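Putative peptidyl-arginine deiminase (Chlorobium tepidum, PDB 1XKN) probably acts as a hydrolase that deiminates guanidino compounds such as agmatine or peptidyl-arginine. Local coordinates at residues F289-T294 / P318-V323; K268-E273 / Q307-I312; L167-T172 / L203-G208. All coordinates share one frame; numbering follows the deposited sequence.

Contact 1 (F289-T294 / P318-V323); sequences FYIANT and PKREVV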
loop_
_atom_site.group_PDB
_atom_site.type_symbol
_atom_site.label_atom_id
_atom_site.label_comp_id
_atom_site.label_asym_id
_atom_site.label_seq_id
_atom_site.Cartn_x
_atom_site.Cartn_y
_atom_site.Cartn_z
ATOM N N PHE A 289 -3.216 -0.369 -6.866
ATOM C CA PHE A 289 -2.490 0.691 -7.558
ATOM C C PHE A 289 -1.839 1.602 -6.521
ATOM O O PHE A 289 -2.164 1.540 -5.335
ATOM C CB PHE A 289 -3.449 1.512 -8.438
ATOM C CG PHE A 289 -4.550 2.213 -7.671
ATOM C CD1 PHE A 289 -4.310 3.419 -7.016
ATOM C CD2 PHE A 289 -5.825 1.659 -7.600
ATOM C CE1 PHE A 289 -5.325 4.063 -6.304
ATOM C CE2 PHE A 289 -6.848 2.292 -6.892
ATOM C CZ PHE A 289 -6.598 3.497 -6.240
ATOM N N TYR A 290 -0.910 2.443 -6.965
ATOM C CA TYR A 290 -0.248 3.368 -6.057
ATOM C C TYR A 290 -0.368 4.789 -6.587
ATOM O O TYR A 290 -0.111 5.043 -7.768
ATOM C CB TYR A 290 1.233 3.008 -5.899
ATOM C CG TYR A 290 2.001 3.995 -5.044
ATOM C CD1 TYR A 290 1.681 4.178 -3.696
ATOM C CD2 TYR A 290 3.045 4.747 -5.578
ATOM C CE1 TYR A 290 2.384 5.082 -2.901
ATOM C CE2 TYR A 290 3.757 5.659 -4.790
ATOM C CZ TYR A 290 3.423 5.817 -3.459
ATOM O OH TYR A 290 4.129 6.710 -2.685
ATOM N N ILE A 291 -0.762 5.714 -5.716
ATOM C CA ILE A 291 -0.895 7.113 -6.104
ATOM C C ILE A 291 0.410 7.835 -5.773
ATOM O O ILE A 291 0.819 7.868 -4.614
ATOM C CB ILE A 291 -2.033 7.818 -5.325
ATOM C CG1 ILE A 291 -3.351 7.060 -5.499
ATOM C CG2 ILE A 291 -2.182 9.255 -5.822
ATOM C CD1 ILE A 291 -4.394 7.425 -4.444
ATOM N N ALA A 292 1.069 8.386 -6.789
ATOM C CA ALA A 292 2.309 9.140 -6.597
ATOM C C ALA A 292 1.983 10.607 -6.871
ATOM O O ALA A 292 0.843 10.929 -7.200
ATOM C CB ALA A 292 3.386 8.642 -7.555
ATOM N N ASN A 293 2.965 11.496 -6.754
ATOM C CA ASN A 293 2.705 12.914 -6.982
ATOM C C ASN A 293 2.214 13.264 -8.383
ATOM O O ASN A 293 1.214 13.962 -8.536
ATOM C CB ASN A 293 3.952 13.750 -6.663
ATOM C CG ASN A 293 4.246 13.828 -5.179
ATOM O OD1 ASN A 293 3.456 13.376 -4.346
ATOM N ND2 ASN A 293 5.388 14.416 -4.835
ATOM N N THR A 294 2.903 12.775 -9.408
ATOM C CA THR A 294 2.519 13.100 -10.781
ATOM C C THR A 294 1.948 11.938 -11.581
ATOM O O THR A 294 1.509 12.121 -12.718
ATOM C CB THR A 294 3.717 13.641 -11.574
ATOM O OG1 THR A 294 4.673 12.591 -11.762
ATOM C CG2 THR A 294 4.370 14.780 -10.827
ATOM N N PRO A 318 -7.559 13.073 -12.692
ATOM C CA PRO A 318 -7.347 13.828 -13.930
ATOM C C PRO A 318 -6.083 14.684 -13.996
ATOM O O PRO A 318 -5.623 15.034 -15.084
ATOM C CB PRO A 318 -8.620 14.659 -14.042
ATOM C CG PRO A 318 -8.955 14.942 -12.618
ATOM C CD PRO A 318 -8.709 13.606 -11.938
ATOM N N LYS A 319 -5.522 15.011 -12.837
ATOM C CA LYS A 319 -4.321 15.837 -12.777
ATOM C C LYS A 319 -3.027 15.024 -12.817
ATOM O O LYS A 319 -1.932 15.588 -12.830
ATOM C CB LYS A 319 -4.361 16.705 -11.511
ATOM C CG LYS A 319 -5.464 17.763 -11.529
ATOM C CD LYS A 319 -5.650 18.450 -10.177
ATOM C CE LYS A 319 -6.310 17.523 -9.163
ATOM N NZ LYS A 319 -6.684 18.221 -7.894
ATOM N N ARG A 320 -3.153 13.700 -12.856
ATOM C CA ARG A 320 -1.988 12.821 -12.880
ATOM C C ARG A 320 -1.962 11.954 -14.136
ATOM O O ARG A 320 -2.958 11.854 -14.852
ATOM C CB ARG A 320 -2.002 11.901 -11.655
ATOM C CG ARG A 320 -1.852 12.596 -10.306
ATOM C CD ARG A 320 -1.982 11.563 -9.196
ATOM N NE ARG A 320 -1.495 12.013 -7.894
ATOM C CZ ARG A 320 -2.207 12.715 -7.018
ATOM N NH1 ARG A 320 -1.666 13.060 -5.861
ATOM N NH2 ARG A 320 -3.456 13.070 -7.296
ATOM N N GLU A 321 -0.817 11.338 -14.417
ATOM C CA GLU A 321 -0.729 10.450 -15.571
ATOM C C GLU A 321 -0.852 9.017 -15.067
ATOM O O GLU A 321 -0.008 8.555 -14.296
ATOM C CB GLU A 321 0.604 10.605 -16.307
ATOM C CG GLU A 321 0.653 9.768 -17.585
ATOM C CD GLU A 321 2.052 9.586 -18.135
ATOM O OE1 GLU A 321 2.184 8.942 -19.200
ATOM O OE2 GLU A 321 3.015 10.075 -17.507
ATOM N N VAL A 322 -1.895 8.314 -15.494
ATOM C CA VAL A 322 -2.095 6.931 -15.069
ATOM C C VAL A 322 -1.300 5.996 -15.975
ATOM O O VAL A 322 -1.567 5.900 -17.173
ATOM C CB VAL A 322 -3.591 6.543 -15.095
ATOM C CG1 VAL A 322 -3.759 5.092 -14.652
ATOM C CG2 VAL A 322 -4.379 7.466 -14.176
ATOM N N VAL A 323 -0.322 5.312 -15.387
ATOM C CA VAL A 323 0.557 4.404 -16.124
ATOM C C VAL A 323 0.465 2.962 -15.647
ATOM O O VAL A 323 0.482 2.694 -14.447
ATOM C CB VAL A 323 2.030 4.856 -15.991
ATOM C CG1 VAL A 323 2.952 3.878 -16.696
ATOM C CG2 VAL A 323 2.194 6.251 -16.559
HETATM O O HOH W 1 0.760 12.608 -4.137
#

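Contact 2 (K268-E273 / Q307-I312); sequences KLPMPE and QQAIDI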
loop_
_atom_site.group_PDB
_atom_site.type_symbol
_atom_site.label_atom_id
_atom_site.label_comp_id
_atom_site.label_asym_id
_atom_site.label_seq_id
_atom_site.Cartn_x
_atom_site.Cartn_y
_atom_site.Cartn_z
ATOM N N LYS A 268 -17.048 1.930 -9.651
ATOM C CA LYS A 268 -16.724 0.536 -9.921
ATOM C C LYS A 268 -15.458 0.389 -10.754
ATOM O O LYS A 268 -15.212 1.160 -11.684
ATOM C CB LYS A 268 -17.871 -0.159 -10.662
ATOM C CG LYS A 268 -19.163 -0.288 -9.877
ATOM C CD LYS A 268 -20.155 -1.165 -10.631
ATOM C CE LYS A 268 -21.474 -1.284 -9.890
ATOM N NZ LYS A 268 -22.196 0.020 -9.847
ATOM N N LEU A 269 -14.652 -0.605 -10.399
ATOM C CA LEU A 269 -13.429 -0.913 -11.124
ATOM C C LEU A 269 -13.548 -2.362 -11.562
ATOM O O LEU A 269 -14.154 -3.177 -10.870
ATOM C CB LEU A 269 -12.197 -0.758 -10.221
ATOM C CG LEU A 269 -11.466 0.589 -10.269
ATOM C CD1 LEU A 269 -10.365 0.618 -9.223
ATOM C CD2 LEU A 269 -10.887 0.805 -11.660
ATOM N N PRO A 270 -13.000 -2.701 -12.733
ATOM C CA PRO A 270 -13.100 -4.095 -13.157
ATOM C C PRO A 270 -12.086 -4.925 -12.380
ATOM O O PRO A 270 -11.246 -4.376 -11.664
ATOM C CB PRO A 270 -12.770 -4.025 -14.648
ATOM C CG PRO A 270 -11.799 -2.886 -14.715
ATOM C CD PRO A 270 -12.403 -1.861 -13.785
HETATM N N MSE A 271 -12.197 -6.243 -12.492
HETATM C CA MSE A 271 -11.246 -7.149 -11.864
HETATM C C MSE A 271 -10.469 -7.692 -13.049
HETATM O O MSE A 271 -11.004 -7.798 -14.148
HETATM C CB MSE A 271 -11.951 -8.314 -11.166
HETATM C CG MSE A 271 -12.381 -8.048 -9.733
HETATM SE SE MSE A 271 -10.904 -7.811 -8.510
HETATM C CE MSE A 271 -10.337 -9.673 -8.449
ATOM N N PRO A 272 -9.187 -8.014 -12.856
ATOM C CA PRO A 272 -8.407 -8.551 -13.974
ATOM C C PRO A 272 -8.981 -9.909 -14.360
ATOM O O PRO A 272 -9.639 -10.554 -13.542
ATOM C CB PRO A 272 -7.009 -8.694 -13.380
ATOM C CG PRO A 272 -6.963 -7.617 -12.345
ATOM C CD PRO A 272 -8.325 -7.712 -11.702
ATOM N N GLU A 273 -8.759 -10.342 -15.596
ATOM C CA GLU A 273 -9.233 -11.665 -15.980
ATOM C C GLU A 273 -8.402 -12.591 -15.105
ATOM O O GLU A 273 -7.273 -12.263 -14.758
ATOM C CB GLU A 273 -8.960 -11.940 -17.458
ATOM C CG GLU A 273 -9.986 -11.309 -18.378
ATOM C CD GLU A 273 -9.635 -11.463 -19.845
ATOM O OE1 GLU A 273 -8.709 -12.237 -20.169
ATOM O OE2 GLU A 273 -10.307 -10.818 -20.672
ATOM N N GLN A 307 -6.753 -1.707 -19.875
ATOM C CA GLN A 307 -7.029 -0.351 -20.333
ATOM C C GLN A 307 -8.285 0.221 -19.685
ATOM O O GLN A 307 -8.371 1.424 -19.447
ATOM C CB GLN A 307 -7.163 -0.315 -21.857
ATOM C CG GLN A 307 -7.084 1.086 -22.447
ATOM C CD GLN A 307 -5.787 1.791 -22.085
ATOM O OE1 GLN A 307 -4.696 1.270 -22.329
ATOM N NE2 GLN A 307 -5.899 2.983 -21.508
ATOM N N GLN A 308 -9.257 -0.639 -19.397
ATOM C CA GLN A 308 -10.496 -0.199 -18.764
ATOM C C GLN A 308 -10.219 0.324 -17.360
ATOM O O GLN A 308 -10.746 1.368 -16.965
ATOM C CB GLN A 308 -11.507 -1.348 -18.716
ATOM C CG GLN A 308 -12.060 -1.717 -20.087
ATOM C CD GLN A 308 -13.146 -2.775 -20.037
ATOM O OE1 GLN A 308 -13.841 -3.010 -21.027
ATOM N NE2 GLN A 308 -13.298 -3.421 -18.888
ATOM N N ALA A 309 -9.389 -0.397 -16.612
ATOM C CA ALA A 309 -9.042 0.017 -15.255
ATOM C C ALA A 309 -8.247 1.318 -15.290
ATOM O O ALA A 309 -8.472 2.220 -14.485
ATOM C CB ALA A 309 -8.234 -1.074 -14.562
ATOM N N ILE A 310 -7.316 1.414 -16.231
ATOM C CA ILE A 310 -6.505 2.619 -16.362
ATOM C C ILE A 310 -7.373 3.841 -16.679
ATOM O O ILE A 310 -7.199 4.899 -16.075
ATOM C CB ILE A 310 -5.429 2.440 -17.456
ATOM C CG1 ILE A 310 -4.382 1.434 -16.965
ATOM C CG2 ILE A 310 -4.773 3.781 -17.783
ATOM C CD1 ILE A 310 -3.354 1.058 -18.001
ATOM N N ASP A 311 -8.310 3.698 -17.614
ATOM C CA ASP A 311 -9.175 4.815 -17.977
ATOM C C ASP A 311 -10.026 5.280 -16.802
ATOM O O ASP A 311 -10.210 6.480 -16.598
ATOM C CB ASP A 311 -10.078 4.443 -19.160
ATOM C CG ASP A 311 -9.308 4.290 -20.461
ATOM O OD1 ASP A 311 -8.096 4.587 -20.472
ATOM O OD2 ASP A 311 -9.915 3.875 -21.477
ATOM N N ILE A 312 -10.552 4.332 -16.033
ATOM C CA ILE A 312 -11.369 4.678 -14.878
ATOM C C ILE A 312 -10.525 5.423 -13.848
ATOM O O ILE A 312 -10.949 6.448 -13.317
ATOM C CB ILE A 312 -11.989 3.417 -14.245
ATOM C CG1 ILE A 312 -13.032 2.836 -15.208
ATOM C CG2 ILE A 312 -12.633 3.753 -12.903
ATOM C CD1 ILE A 312 -13.595 1.501 -14.794
#

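Contact 3 (L167-T172 / L203-G208); sequences LLLTTT and LWLGDG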
loop_
_atom_site.group_PDB
_atom_site.type_symbol
_atom_site.label_atom_id
_atom_site.label_comp_id
_atom_site.label_asym_id
_atom_site.label_seq_id
_atom_site.Cartn_x
_atom_site.Cartn_y
_atom_site.Cartn_z
ATOM N N LEU A 167 -11.946 9.147 8.001
ATOM C CA LEU A 167 -12.444 7.821 7.668
ATOM C C LEU A 167 -11.309 6.849 7.411
ATOM O O LEU A 167 -10.256 7.225 6.897
ATOM C CB LEU A 167 -13.329 7.869 6.422
ATOM C CG LEU A 167 -14.523 8.825 6.430
ATOM C CD1 LEU A 167 -15.285 8.664 5.122
ATOM C CD2 LEU A 167 -15.420 8.536 7.618
ATOM N N LEU A 168 -11.531 5.595 7.787
ATOM C CA LEU A 168 -10.556 4.536 7.567
ATOM C C LEU A 168 -11.332 3.305 7.120
ATOM O O LEU A 168 -12.250 2.846 7.806
ATOM C CB LEU A 168 -9.755 4.241 8.842
ATOM C CG LEU A 168 -8.693 3.139 8.722
ATOM C CD1 LEU A 168 -7.562 3.393 9.707
ATOM C CD2 LEU A 168 -9.322 1.769 8.964
ATOM N N LEU A 169 -10.961 2.799 5.949
ATOM C CA LEU A 169 -11.593 1.627 5.354
ATOM C C LEU A 169 -10.719 0.401 5.612
ATOM O O LEU A 169 -9.501 0.453 5.441
ATOM C CB LEU A 169 -11.747 1.844 3.846
ATOM C CG LEU A 169 -12.510 0.798 3.037
ATOM C CD1 LEU A 169 -13.973 0.819 3.450
ATOM C CD2 LEU A 169 -12.378 1.090 1.544
ATOM N N THR A 170 -11.339 -0.700 6.027
ATOM C CA THR A 170 -10.593 -1.928 6.298
ATOM C C THR A 170 -11.498 -3.135 6.077
ATOM O O THR A 170 -12.608 -2.992 5.564
ATOM C CB THR A 170 -10.048 -1.928 7.750
ATOM O OG1 THR A 170 -9.138 -3.020 7.926
ATOM C CG2 THR A 170 -11.185 -2.060 8.756
ATOM N N THR A 171 -11.029 -4.325 6.441
ATOM C CA THR A 171 -11.852 -5.520 6.275
ATOM C C THR A 171 -11.889 -6.335 7.552
ATOM O O THR A 171 -10.910 -6.401 8.300
ATOM C CB THR A 171 -11.339 -6.449 5.150
ATOM O OG1 THR A 171 -10.065 -6.988 5.518
ATOM C CG2 THR A 171 -11.217 -5.691 3.842
ATOM N N THR A 172 -13.033 -6.958 7.797
ATOM C CA THR A 172 -13.202 -7.800 8.968
ATOM C C THR A 172 -12.331 -9.038 8.780
ATOM O O THR A 172 -11.715 -9.529 9.723
ATOM C CB THR A 172 -14.676 -8.213 9.125
ATOM O OG1 THR A 172 -15.459 -7.053 9.428
ATOM C CG2 THR A 172 -14.836 -9.235 10.240
ATOM N N LEU A 203 -14.710 2.019 8.788
ATOM C CA LEU A 203 -15.671 1.374 7.903
ATOM C C LEU A 203 -15.206 -0.053 7.654
ATOM O O LEU A 203 -14.205 -0.280 6.969
ATOM C CB LEU A 203 -15.748 2.138 6.580
ATOM C CG LEU A 203 -16.126 3.620 6.649
ATOM C CD1 LEU A 203 -15.934 4.255 5.285
ATOM C CD2 LEU A 203 -17.568 3.769 7.115
ATOM N N TRP A 204 -15.938 -1.016 8.201
ATOM C CA TRP A 204 -15.572 -2.418 8.058
ATOM C C TRP A 204 -16.207 -3.167 6.897
ATOM O O TRP A 204 -17.405 -3.450 6.915
ATOM C CB TRP A 204 -15.894 -3.186 9.343
ATOM C CG TRP A 204 -15.137 -2.742 10.544
ATOM C CD1 TRP A 204 -15.448 -1.707 11.378
ATOM C CD2 TRP A 204 -13.952 -3.345 11.073
ATOM N NE1 TRP A 204 -14.526 -1.632 12.402
ATOM C CE2 TRP A 204 -13.596 -2.624 12.233
ATOM C CE3 TRP A 204 -13.151 -4.425 10.674
ATOM C CZ2 TRP A 204 -12.478 -2.950 13.005
ATOM C CZ3 TRP A 204 -12.037 -4.751 11.442
ATOM C CH2 TRP A 204 -11.710 -4.011 12.594
ATOM N N LEU A 205 -15.399 -3.496 5.893
ATOM C CA LEU A 205 -15.886 -4.270 4.756
ATOM C C LEU A 205 -15.769 -5.736 5.161
ATOM O O LEU A 205 -15.297 -6.039 6.259
ATOM C CB LEU A 205 -15.048 -3.996 3.506
ATOM C CG LEU A 205 -15.136 -2.564 2.966
ATOM C CD1 LEU A 205 -14.237 -2.425 1.742
ATOM C CD2 LEU A 205 -16.581 -2.245 2.603
ATOM N N GLY A 206 -16.175 -6.643 4.279
ATOM C CA GLY A 206 -16.139 -8.055 4.619
ATOM C C GLY A 206 -14.942 -8.887 4.207
ATOM O O GLY A 206 -13.836 -8.717 4.725
ATOM N N ASP A 207 -15.178 -9.813 3.283
ATOM C CA ASP A 207 -14.135 -10.707 2.793
ATOM C C ASP A 207 -13.350 -10.082 1.647
ATOM O O ASP A 207 -13.790 -9.108 1.036
ATOM C CB ASP A 207 -14.758 -12.022 2.315
ATOM C CG ASP A 207 -15.313 -12.855 3.457
ATOM O OD1 ASP A 207 -16.126 -13.760 3.185
ATOM O OD2 ASP A 207 -14.924 -12.616 4.619
ATOM N N GLY A 208 -12.186 -10.658 1.366
ATOM C CA GLY A 208 -11.343 -10.169 0.289
ATOM C C GLY A 208 -11.472 -11.029 -0.956
ATOM O O GLY A 208 -12.477 -11.723 -1.129
#

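Contact 1 (F289-T294 / P318-V323)
Arg320 reaches across to the turn at Ala292 and Asn293, while the backbone beside it pairs with Thr294. The contact belongs to one of the small mixed sheets, consistent with the alpha/beta propeller of the guanidino-group-modifying enzymes. Strands 290-291 and 321-326 are its outer strands, with strand 295-300 between them. The main polar link is a hydrogen bond of 2.7 Å from Arg320 NE to Ala292 O. It is close to straight, with an N-H...O angle of 164°. The oxygen is at the guanidinium edge, near its plane, and NE sits almost on the line of the carbonyl bond. Ile291 CG2 lies over one face of the same guanidinium, offset toward the rim, 3.5 Å from Arg320 NE. The two side chains cross at about a right angle. In Arg320, chi2 176° and chi3 164° keep the chain extended, carrying NE to Ala292 O. Its CG passes 3.8 Å from Asn293 O. The second direct bond is backbone to backbone: Glu321 N donates to Thr294 O at 3.0 Å. It ties the start of strand 321-326 to the residue just before strand 295-300. Further out, Arg320 NH1 also binds Trp12 O, Glu321 OE2 forms a salt bridge with Arg49, and Asn293 OD1 accepts from His15 N. The guanidinium is thus held at two of its nitrogens by backbone carbonyls. A water at its edge accepts from Arg320 NH1 at 3.0 Å and bridges to Asn293 OD1 at 2.8 Å.

Contact 2 (K268-E273 / Q307-I312)
Lys268 meets the helix with its backbone: Lys268 O lies 3.5 Å from Ile312 CD1. Its amine is hydrogen-bonded to Tyr250 OH, off this interface. Leu269 comes next and brings one branch to the helix. Its CD2 sits 3.6 Å from Ile312 CG2, and the two side chains slide past each other in opposite directions. The same CD2 is 4.0 Å from Ala309 O, a looser touch on the backbone one turn earlier. On the sheet side Leu269 packs against Val231, and its backbone bonds to Ile232 and Val234. The contact therefore joins the edge strand 265-269 of one three-stranded sheet to helix 305-316, which leads into strand 321-326 of another sheet. This is consistent with neighbouring sheets of an alpha/beta propeller. Pro270 follows. Its ring carries two of the apolar contacts. CD meets Ile312 CD1 tip to tip at 3.7 Å, and CG rests 4.0 Å from Ala309 CB. No hydrogen bond crosses between the segments. In Ile312, CG2 stands anti to the backbone N and CG1 beside it (chi1 -69°), which turns CG2 to Leu269. On the other branch, CD1 stands anti to CA (chi2 173°) and touches both Lys268 O and Pro270 CD.

Contact 3 (L167-T172 / L203-G208)
The Trp204 ring has Thr170 CG2 over one face. The methyl stands 3.9 Å from the centroid of the six-membered ring, 20° off its normal, a CH-pi contact displaced toward the rim. The two side chains lie side by side and point the same way. At the edge of the ring, near its plane, Thr171 O is 3.7 Å from Trp204 CZ3. Outside the segments, Trp204 NE1 donates to Glu190 OE2, and Lys186 makes a cation-pi contact with the indole. Thr170 OG1 stands anti to the backbone N (chi1 -170°) and is hydrogen-bonded to Ala159 O; CG2 then takes the crowded position between N and carbonyl carbon. On the other side of the sheet Leu169 CD1 packs 3.6 Å from Leu205 CG and 3.8 Å from Leu203 CB. Ala222 and helix 243-253 continue this apolar layer around Leu205. Between the two layers runs a ladder of backbone bonds: Leu203 N to Leu168 O (2.8 Å), Thr170 N to Leu203 O, Leu205 N to Thr170 O, and Thr172 N to Leu205 O (2.9 Å). Thr171 ends the strand and is the N-cap of helix 172-175. Its OG1 bonds to Cys174 N and Gly216 O. Its CB also lies 3.4 Å from Gly206 O, where segment 203-208 leaves the sheet. Two neighbouring parallel strands, with helices 172-175 and 186-197 between them in sequence, make this a beta-alpha-beta crossover, consistent with an alpha/beta propeller.

Contacts 1 and 2 touch each other. Their centres are 15 Å apart, and Val322 CG1 packs 3.5 Å from Ile310 CG2. Their segments alternate along the chain: helix 305-316 of contact 2 runs into strand 321-326 of contact 1. The helix thus faces strand 265-269 with Ile312 and Ala309, and its own following strand with Ile310. Contact 3 closes earlier in the chain and stands apart, with its centre about 24 Å from that of contact 1 and about 21 Å from that of contact 2. Each contact involves a different three-stranded sheet. None includes the sodium ligands Asn117, Trp118 and Asn134.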